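Local coordinates for putative cytoplasmic protein (Salmonella enterica subsp. enterica serovar Typhimurium, PDB 4IQN), which is a putative cytoplasmic protein of unknown function, belonging to a family known as DUF5066, at residues A[34-39]-A[48-53]. Numbering follows the deposited sequence.
Sequences RLRVRK and TTELPE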
# COMPACT_ATOMS: atom_id res chain seq x y z
N ARG A 34 11.43 15.71 -4.91
CA ARG A 34 11.85 15.01 -6.13
C ARG A 34 11.07 13.71 -6.37
O ARG A 34 11.11 13.15 -7.48
CB ARG A 34 13.34 14.60 -6.07
CG ARG A 34 14.36 15.64 -5.66
CD ARG A 34 15.69 14.95 -5.32
NE ARG A 34 16.32 14.29 -6.47
CZ ARG A 34 16.44 12.97 -6.69
NH1 ARG A 34 15.94 12.05 -5.87
NH2 ARG A 34 17.06 12.56 -7.80
N LEU A 35 10.39 13.21 -5.35
CA LEU A 35 9.78 11.88 -5.44
C LEU A 35 8.58 11.85 -6.37
O LEU A 35 7.75 12.76 -6.38
CB LEU A 35 9.39 11.33 -4.07
CG LEU A 35 10.54 11.14 -3.06
CD1 LEU A 35 9.94 10.71 -1.74
CD2 LEU A 35 11.58 10.13 -3.52
N ARG A 36 8.51 10.79 -7.15
CA ARG A 36 7.38 10.47 -8.01
C ARG A 36 7.15 8.97 -7.89
O ARG A 36 8.00 8.25 -7.36
CB ARG A 36 7.70 10.84 -9.46
CG ARG A 36 7.99 12.33 -9.67
CD ARG A 36 6.75 13.18 -9.85
NE ARG A 36 6.07 12.80 -11.08
CZ ARG A 36 4.90 13.27 -11.49
NH1 ARG A 36 4.24 14.18 -10.77
NH2 ARG A 36 4.38 12.83 -12.63
N VAL A 37 6.01 8.48 -8.37
CA VAL A 37 5.77 7.04 -8.40
C VAL A 37 5.36 6.62 -9.82
O VAL A 37 4.60 7.34 -10.50
CB VAL A 37 4.73 6.60 -7.30
CG1 VAL A 37 3.46 7.38 -7.43
CG2 VAL A 37 4.48 5.08 -7.35
N ARG A 38 5.84 5.46 -10.28
CA ARG A 38 5.30 4.88 -11.51
C ARG A 38 3.77 4.78 -11.47
O ARG A 38 3.20 4.45 -10.42
CB ARG A 38 5.94 3.52 -11.80
CG ARG A 38 7.40 3.64 -12.21
CD ARG A 38 7.52 4.15 -13.62
NE ARG A 38 8.91 4.07 -14.11
CZ ARG A 38 9.44 2.97 -14.62
NH1 ARG A 38 8.72 1.86 -14.72
NH2 ARG A 38 10.71 2.99 -15.05
N LYS A 39 3.11 5.10 -12.58
CA LYS A 39 1.65 5.06 -12.68
C LYS A 39 1.12 3.63 -12.85
O LYS A 39 0.02 3.32 -12.38
CB LYS A 39 1.17 5.94 -13.83
CG LYS A 39 -0.32 6.02 -14.13
CD LYS A 39 -1.13 6.74 -13.05
CE LYS A 39 -2.63 6.81 -13.38
NZ LYS A 39 -2.98 7.92 -14.30
N THR A 48 4.97 8.36 -14.89
CA THR A 48 4.92 8.55 -13.44
C THR A 48 3.77 9.47 -13.08
O THR A 48 3.15 10.12 -13.96
CB THR A 48 6.23 9.14 -12.91
OG1 THR A 48 6.39 10.45 -13.44
CG2 THR A 48 7.45 8.31 -13.33
N THR A 49 3.47 9.51 -11.78
CA THR A 49 2.43 10.35 -11.24
C THR A 49 2.83 10.76 -9.81
O THR A 49 3.95 10.43 -9.37
CB THR A 49 1.09 9.59 -11.27
OG1 THR A 49 0.03 10.49 -10.97
CG2 THR A 49 1.07 8.38 -10.27
N GLU A 50 1.94 11.46 -9.11
CA GLU A 50 2.25 12.04 -7.78
C GLU A 50 2.12 11.03 -6.65
O GLU A 50 1.26 10.14 -6.70
CB GLU A 50 1.32 13.22 -7.48
CG GLU A 50 1.52 14.46 -8.36
CD GLU A 50 0.87 14.36 -9.73
OE1 GLU A 50 -0.21 13.72 -9.88
OE2 GLU A 50 1.45 14.93 -10.69
N LEU A 51 2.96 11.19 -5.63
CA LEU A 51 2.81 10.44 -4.39
C LEU A 51 1.55 10.92 -3.69
O LEU A 51 1.11 12.07 -3.90
CB LEU A 51 4.00 10.64 -3.45
CG LEU A 51 5.12 9.64 -3.52
CD1 LEU A 51 5.80 9.72 -4.89
CD2 LEU A 51 6.12 9.90 -2.44
N PRO A 52 0.95 10.06 -2.83
CA PRO A 52 -0.11 10.59 -2.01
C PRO A 52 0.45 11.48 -0.90
O PRO A 52 1.58 11.23 -0.43
CB PRO A 52 -0.76 9.34 -1.41
CG PRO A 52 0.34 8.33 -1.36
CD PRO A 52 1.22 8.65 -2.57
N GLU A 53 -0.34 12.44 -0.44
CA GLU A 53 0.11 13.42 0.56
C GLU A 53 0.56 12.77 1.87
O GLU A 53 1.54 13.21 2.49
CB GLU A 53 -0.95 14.50 0.82
CG GLU A 53 -1.26 15.38 -0.38
CD GLU A 53 -0.01 16.05 -0.98
OE1 GLU A 53 0.72 16.74 -0.23
OE2 GLU A 53 0.26 15.89 -2.21
O HOH W 1 4.98 13.20 -5.98
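Val37 and Thr49 face each other as the hydrogen-bonded pair of a short antiparallel beta hairpin, strand 36-38 against strand 48-49. Two backbone bonds close the pair: Val37 N to Thr49 O at 3.0 Å, almost straight at 177°, and Thr49 N to Val37 O at 2.8 Å. The CA-H of Thr48 also approaches Val37 O. One step on, Arg38 and Thr48 form a non-hydrogen-bonded pair whose side chains diverge; the Arg38 guanidinium turns instead to Pro43 O in the connecting loop.

Arg36 does most of the side-chain work. Its chain is bent at chi2 (-84°) and again at chi3, and it passes at about a right angle to the side chain of Thr48. Thr49 C lies over the centre of the guanidinium, 3.6 Å from its plane, with Glu50 N nearer the rim on that same face. Thr48 OG1 sits at the edge, in the guanidinium plane, where NH2 donates to it at 3.2 Å and NE adds a weak bond. NH1 reaches Glu50 OE2 at 2.9 Å in a salt bridge, meeting the carboxylate from above its plane, the two flat groups being 74° apart. Gripped by Thr48 and Glu50, the guanidinium is fixed in its rotation as it lies over the peptide.

The hairpin supplies two of the three strands of a small mixed sheet: 36-38 in the middle, 48-49 at one edge and 86-87, parallel to 36-38, at the other. On the sheet face that Val37 shares with Thr49, Val37 CG1 packs on Thr49 CG2 at 3.8 Å. Beyond the paired residues the chains spread, and a water bridges them, donating to Leu35 O and accepting from Leu51 N. Leu51 packs here through both methyls, CD1 against Arg36 C at 3.4 Å and CD2 against Leu35 CB, while its side chain also touches Ile87.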